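Local coordinates for protein putative protease (Parabacteroides distasonis ATCC 8503, PDB 3KD4) that is of unknown function but is probably an exported hydrolase, tentatively regarded as a protease, at residues G350-V355 with K476-P481; Q444-S449 with V455-T460. All coordinates share one frame; numbering follows the deposited sequence.

Contact 1: G350-V355 with K476-P481; sequences GGLDKV and KQQFTP. With GOL (glycerol), chain N.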
loop_
_atom_site.group_PDB
_atom_site.type_symbol
_atom_site.label_atom_id
_atom_site.label_comp_id
_atom_site.label_asym_id
_atom_site.label_seq_id
_atom_site.Cartn_x
_atom_site.Cartn_y
_atom_site.Cartn_z
ATOM N N GLY A 350 5.713 -12.304 -0.950
ATOM C CA GLY A 350 5.434 -13.691 -1.250
ATOM C C GLY A 350 4.022 -14.101 -0.919
ATOM O O GLY A 350 3.048 -13.445 -1.324
ATOM N N GLY A 351 3.924 -15.188 -0.151
ATOM C CA GLY A 351 2.668 -15.752 0.275
ATOM C C GLY A 351 1.885 -14.982 1.343
ATOM O O GLY A 351 0.825 -15.436 1.740
ATOM N N LEU A 352 2.349 -13.809 1.776
ATOM C CA LEU A 352 1.503 -12.932 2.594
ATOM C C LEU A 352 0.250 -12.482 1.809
ATOM O O LEU A 352 -0.775 -12.189 2.379
ATOM C CB LEU A 352 2.297 -11.719 3.061
ATOM C CG LEU A 352 3.363 -11.976 4.142
ATOM C CD1 LEU A 352 3.944 -10.656 4.625
ATOM C CD2 LEU A 352 2.776 -12.764 5.317
ATOM N N ASP A 353 0.359 -12.433 0.488
ATOM C CA ASP A 353 -0.704 -11.954 -0.378
ATOM C C ASP A 353 -1.152 -13.061 -1.328
ATOM O O ASP A 353 -0.460 -14.035 -1.513
ATOM C CB ASP A 353 -0.199 -10.783 -1.218
ATOM C CG ASP A 353 0.190 -9.568 -0.363
ATOM O OD1 ASP A 353 -0.306 -9.424 0.777
ATOM O OD2 ASP A 353 1.019 -8.778 -0.840
ATOM N N LYS A 354 -2.318 -12.866 -1.914
ATOM C CA LYS A 354 -2.886 -13.793 -2.883
ATOM C C LYS A 354 -2.761 -13.140 -4.244
ATOM O O LYS A 354 -3.210 -12.009 -4.444
ATOM C CB LYS A 354 -4.342 -14.091 -2.534
ATOM C CG LYS A 354 -4.511 -15.286 -1.613
ATOM C CD LYS A 354 -5.936 -15.404 -1.054
ATOM C CE LYS A 354 -6.021 -16.512 0.007
ATOM N NZ LYS A 354 -7.428 -16.961 0.169
ATOM N N VAL A 355 -2.137 -13.838 -5.170
ATOM C CA VAL A 355 -1.870 -13.302 -6.498
ATOM C C VAL A 355 -2.662 -14.126 -7.492
ATOM O O VAL A 355 -2.592 -15.359 -7.477
ATOM C CB VAL A 355 -0.375 -13.333 -6.783
ATOM C CG1 VAL A 355 -0.048 -12.878 -8.218
ATOM C CG2 VAL A 355 0.341 -12.500 -5.722
ATOM N N LYS A 476 12.230 -14.316 8.676
ATOM C CA LYS A 476 10.783 -14.391 8.925
ATOM C C LYS A 476 10.268 -12.966 8.718
ATOM O O LYS A 476 10.982 -12.013 8.968
ATOM C CB LYS A 476 10.529 -14.901 10.351
ATOM C CG LYS A 476 9.096 -15.069 10.754
ATOM C CD LYS A 476 9.019 -15.783 12.114
ATOM C CE LYS A 476 7.642 -15.753 12.793
ATOM N NZ LYS A 476 6.478 -15.948 11.861
ATOM N N GLN A 477 9.033 -12.832 8.238
ATOM C CA GLN A 477 8.440 -11.548 7.915
ATOM C C GLN A 477 7.554 -10.947 9.000
ATOM O O GLN A 477 7.487 -9.738 9.117
ATOM C CB GLN A 477 7.542 -11.712 6.699
ATOM C CG GLN A 477 8.266 -11.868 5.437
ATOM C CD GLN A 477 7.363 -12.265 4.326
ATOM O OE1 GLN A 477 7.114 -11.453 3.433
ATOM N NE2 GLN A 477 6.832 -13.532 4.372
ATOM N N GLN A 478 6.814 -11.780 9.716
ATOM C CA GLN A 478 5.877 -11.295 10.714
ATOM C C GLN A 478 6.140 -11.877 12.067
ATOM O O GLN A 478 6.424 -13.066 12.201
ATOM C CB GLN A 478 4.442 -11.635 10.352
ATOM C CG GLN A 478 3.974 -11.022 9.045
ATOM C CD GLN A 478 2.508 -11.357 8.770
ATOM O OE1 GLN A 478 2.090 -12.486 8.982
ATOM N NE2 GLN A 478 1.745 -10.393 8.288
ATOM N N PHE A 479 5.962 -11.038 13.075
ATOM C CA PHE A 479 6.338 -11.359 14.434
ATOM C C PHE A 479 5.236 -10.926 15.398
ATOM O O PHE A 479 4.719 -9.802 15.324
ATOM C CB PHE A 479 7.652 -10.651 14.802
ATOM C CG PHE A 479 8.791 -11.001 13.920
ATOM C CD1 PHE A 479 8.980 -10.332 12.704
ATOM C CD2 PHE A 479 9.665 -12.021 14.274
ATOM C CE1 PHE A 479 10.020 -10.675 11.866
ATOM C CE2 PHE A 479 10.732 -12.388 13.434
ATOM C CZ PHE A 479 10.924 -11.704 12.236
ATOM N N THR A 480 4.858 -11.849 16.271
ATOM C CA THR A 480 3.950 -11.561 17.350
ATOM C C THR A 480 4.727 -10.775 18.398
ATOM O O THR A 480 5.970 -10.748 18.371
ATOM C CB THR A 480 3.490 -12.849 18.034
ATOM O OG1 THR A 480 4.651 -13.520 18.525
ATOM C CG2 THR A 480 2.727 -13.758 17.061
ATOM N N PRO A 481 4.007 -10.140 19.336
ATOM C CA PRO A 481 4.670 -9.436 20.427
ATOM C C PRO A 481 5.612 -10.339 21.229
ATOM O O PRO A 481 6.657 -9.874 21.656
ATOM C CB PRO A 481 3.515 -8.911 21.260
ATOM C CG PRO A 481 2.382 -8.755 20.258
ATOM C CD PRO A 481 2.552 -9.906 19.324
HETATM C C1 GOL N . -3.349 -11.383 5.525
HETATM O O1 GOL N . -3.963 -10.298 4.840
HETATM C C2 GOL N . -1.804 -11.451 5.444
HETATM O O2 GOL N . -1.359 -12.763 5.122
HETATM C C3 GOL N . -1.161 -11.069 6.766
HETATM O O3 GOL N . -1.035 -9.674 6.837
#
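The carbonyl oxygen of Leu352 accepts a hydrogen bond of 2.9 Å from O2 of a bound glycerol, and the same glycerol reaches across to Gln478, whose NE2 gives its O3 a weak bond of 3.2 Å. The small polyol thus spans the two segments, with His314 and Asn196 holding it from elsewhere in the chain. The direct contact is made by the forked end of Leu352, which meets two glutamines of 476-481 arriving from the opposite direction. One branch goes to each: CD1 lies 3.8 Å from the amide carbon CD of Gln477, and CD2 lies 3.7 Å from CD of Gln478. Both glutamines put CG beside their own backbone N and run out extended from there, Gln478 with chi2 at -178°, which carries its amide to the leucine methyl and to the glycerol at once. The stronger polar partner of Gln478 is Glu418, whose OE1 receives NE2 and probably helps fix the rotation of the amide. Within its own segment, Lys476 NZ reaches Gln478 O in a weak bond of 2.9 Å. The contact joins two parts of the fold: the turn that leaves helix 346-349 and leads into strand 353-357 of the antiparallel five-stranded sheet, and the short strand 478-479, which pairs with strand 417-418 in the DUF3858 region. Gly350, with phi at 50°, turns the chain away from the helix ahead of Leu352. Just 178 Å² is buried, both sides summed, and the nearest CA atoms, those of Leu352 and Gln477, stay 8.9 Å apart. Methyl groups resting on amides, with a glycerol probably from the crystallisation liquor bridging the polar atoms, fit a light surface junction rather than a tightly interlocked core.

Contact 2: Q444-S449 with V455-T460; sequences QEQVIS and VTRTIT
Gln446 and Arg457 face each other as a hydrogen-bonded pair in an antiparallel beta hairpin, whose strands 446-450 and 453-462 form one border of a mixed five-stranded sheet. Backbone bonds carry the register. Gln446 N gives to Arg457 O at 2.9 Å and Arg457 N returns to Gln446 O at 2.8 Å; two residues further on, the N-H of Ile448 bonds to Val455 O and that of Val455 to Ile448 O. Between them Val447 and Thr456 form a non-hydrogen-bonded pair, where the CA of Val447 comes 3.4 Å from Val455 O in a CA-H...O contact. The axes of 446-449 and 455-460 run at 170°, nearly antiparallel.

The polar side chains add a stack. The amide of Gln446 lies flat over one face of the Arg457 guanidinium, the planes only 8° apart, with OE1 3.5 Å above its centre, a placement likely to favour the positive charge. A bend at chi3 (82°) turns the arginine end back over its neighbour's strand. Two waters lie in the guanidinium plane at its edge, one met by NH2 and the other by NE, and both bridge to Gln444 O, while NH1 goes to Asn499 O. A leucine in place of Arg457 would probably leave Asn499 O and both waters without these donors, and set the Gln446 amide free to turn.

Apolar contacts divide between the two faces of the hairpin. On the face of Val447 and Thr456, the extended Glu445 brings its CG 3.6 Å from Thr458 CG2. On the other, Ile448 and Val455 also touch helix 481-495. There the Ile448 methyl CG2, rather than the longer CG1 arm, meets Val455 CB at 3.5 Å.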
loop_
_atom_site.group_PDB
_atom_site.type_symbol
_atom_site.label_atom_id
_atom_site.label_comp_id
_atom_site.label_asym_id
_atom_site.label_seq_id
_atom_site.Cartn_x
_atom_site.Cartn_y
_atom_site.Cartn_z
ATOM N N GLN A 444 37.797 -9.829 18.348
ATOM C CA GLN A 444 36.952 -10.982 18.562
ATOM C C GLN A 444 35.641 -10.804 17.766
ATOM O O GLN A 444 35.092 -9.713 17.690
ATOM C CB GLN A 444 36.638 -11.139 20.039
ATOM C CG GLN A 444 35.799 -12.361 20.346
ATOM C CD GLN A 444 35.926 -12.838 21.782
ATOM O OE1 GLN A 444 36.852 -12.450 22.529
ATOM N NE2 GLN A 444 34.996 -13.699 22.188
ATOM N N GLU A 445 35.163 -11.883 17.170
ATOM C CA GLU A 445 33.953 -11.819 16.383
ATOM C C GLU A 445 32.756 -11.558 17.283
ATOM O O GLU A 445 32.658 -12.138 18.344
ATOM C CB GLU A 445 33.723 -13.112 15.607
ATOM C CG GLU A 445 32.537 -12.971 14.644
ATOM C CD GLU A 445 32.179 -14.242 13.892
ATOM O OE1 GLU A 445 32.861 -15.269 14.074
ATOM O OE2 GLU A 445 31.197 -14.188 13.109
ATOM N N GLN A 446 31.838 -10.709 16.822
ATOM C CA GLN A 446 30.564 -10.431 17.530
ATOM C C GLN A 446 29.408 -11.037 16.761
ATOM O O GLN A 446 29.209 -10.715 15.598
ATOM C CB GLN A 446 30.337 -8.927 17.720
ATOM C CG GLN A 446 31.404 -8.295 18.654
ATOM C CD GLN A 446 31.050 -6.903 19.120
ATOM O OE1 GLN A 446 30.225 -6.213 18.521
ATOM N NE2 GLN A 446 31.705 -6.467 20.182
ATOM N N VAL A 447 28.690 -11.936 17.425
ATOM C CA VAL A 447 27.584 -12.668 16.845
ATOM C C VAL A 447 26.388 -12.614 17.786
ATOM O O VAL A 447 26.526 -12.808 18.994
ATOM C CB VAL A 447 27.882 -14.150 16.605
ATOM C CG1 VAL A 447 26.677 -14.806 15.875
ATOM C CG2 VAL A 447 29.149 -14.331 15.780
ATOM N N ILE A 448 25.240 -12.283 17.219
ATOM C CA ILE A 448 23.969 -12.399 17.902
ATOM C C ILE A 448 23.083 -13.304 17.037
ATOM O O ILE A 448 22.863 -13.055 15.852
ATOM C CB ILE A 448 23.322 -11.023 18.190
ATOM C CG1 ILE A 448 21.964 -11.243 18.866
ATOM C CG2 ILE A 448 23.222 -10.173 16.893
ATOM C CD1 ILE A 448 21.366 -10.016 19.515
ATOM N N SER A 449 22.639 -14.396 17.623
ATOM C CA SER A 449 21.904 -15.400 16.893
ATOM C C SER A 449 20.559 -15.656 17.559
ATOM O O SER A 449 20.484 -15.894 18.768
ATOM C CB SER A 449 22.726 -16.678 16.848
ATOM O OG SER A 449 22.203 -17.503 15.844
ATOM N N VAL A 455 23.128 -11.628 13.227
ATOM C CA VAL A 455 23.970 -10.486 12.860
ATOM C C VAL A 455 25.405 -10.830 13.291
ATOM O O VAL A 455 25.618 -11.342 14.389
ATOM C CB VAL A 455 23.529 -9.174 13.538
ATOM C CG1 VAL A 455 24.548 -8.065 13.307
ATOM C CG2 VAL A 455 22.147 -8.734 13.056
ATOM N N THR A 456 26.382 -10.590 12.423
ATOM C CA THR A 456 27.750 -10.820 12.802
ATOM C C THR A 456 28.627 -9.652 12.430
ATOM O O THR A 456 28.331 -8.896 11.488
ATOM C CB THR A 456 28.351 -12.075 12.120
ATOM O OG1 THR A 456 28.500 -11.797 10.731
ATOM C CG2 THR A 456 27.494 -13.360 12.366
ATOM N N ARG A 457 29.750 -9.561 13.138
ATOM C CA ARG A 457 30.809 -8.627 12.808
ATOM C C ARG A 457 32.144 -9.337 13.012
ATOM O O ARG A 457 32.395 -9.922 14.079
ATOM C CB ARG A 457 30.743 -7.399 13.706
ATOM C CG ARG A 457 31.740 -6.349 13.334
ATOM C CD ARG A 457 31.710 -5.209 14.317
ATOM N NE ARG A 457 32.478 -5.496 15.519
ATOM C CZ ARG A 457 32.667 -4.634 16.516
ATOM N NH1 ARG A 457 32.116 -3.426 16.475
ATOM N NH2 ARG A 457 33.434 -4.969 17.553
ATOM N N THR A 458 32.985 -9.311 11.987
ATOM C CA THR A 458 34.330 -9.842 12.135
ATOM C C THR A 458 35.287 -8.709 11.834
ATOM O O THR A 458 35.007 -7.864 10.987
ATOM C CB THR A 458 34.609 -10.987 11.167
ATOM O OG1 THR A 458 34.476 -10.483 9.845
ATOM C CG2 THR A 458 33.645 -12.112 11.354
ATOM N N ILE A 459 36.418 -8.686 12.533
ATOM C CA ILE A 459 37.414 -7.630 12.359
ATOM C C ILE A 459 38.743 -8.365 12.188
ATOM O O ILE A 459 39.152 -9.141 13.081
ATOM C CB ILE A 459 37.487 -6.697 13.561
ATOM C CG1 ILE A 459 36.149 -5.961 13.773
ATOM C CG2 ILE A 459 38.650 -5.725 13.381
ATOM C CD1 ILE A 459 36.107 -5.093 15.077
ATOM N N THR A 460 39.379 -8.156 11.039
ATOM C CA THR A 460 40.573 -8.908 10.691
ATOM C C THR A 460 41.664 -7.997 10.130
ATOM O O THR A 460 41.562 -7.487 9.014
ATOM C CB THR A 460 40.261 -9.997 9.678
ATOM O OG1 THR A 460 39.812 -9.389 8.470
ATOM C CG2 THR A 460 39.183 -10.933 10.205
HETATM O O HOH W 1 35.071 -7.193 18.518
HETATM O O HOH W 2 33.744 -8.133 15.720
#

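How the contacts relate
Along the chain the order is 350-355, 444-449, 455-460 and 476-481, so contact 2 is nested inside the loop that contact 1 closes. Their centres lie 29 Å apart and their nearest atoms about 11 Å, without touching. Contact 1 lies nearer the centre of the chain, where the sheet containing strand 353-357 meets the DUF3858 region; contact 2 lies farther out, within that region. Two elements connect them: strand 465-474, which pairs with strand 453-462 and ends just before Lys476, and helix 481-495, which Thr480 caps and against which the hairpin packs. Contact 1 thus joins two separate sheet-containing parts of the chain, whereas contact 2 lies wholly within one of them.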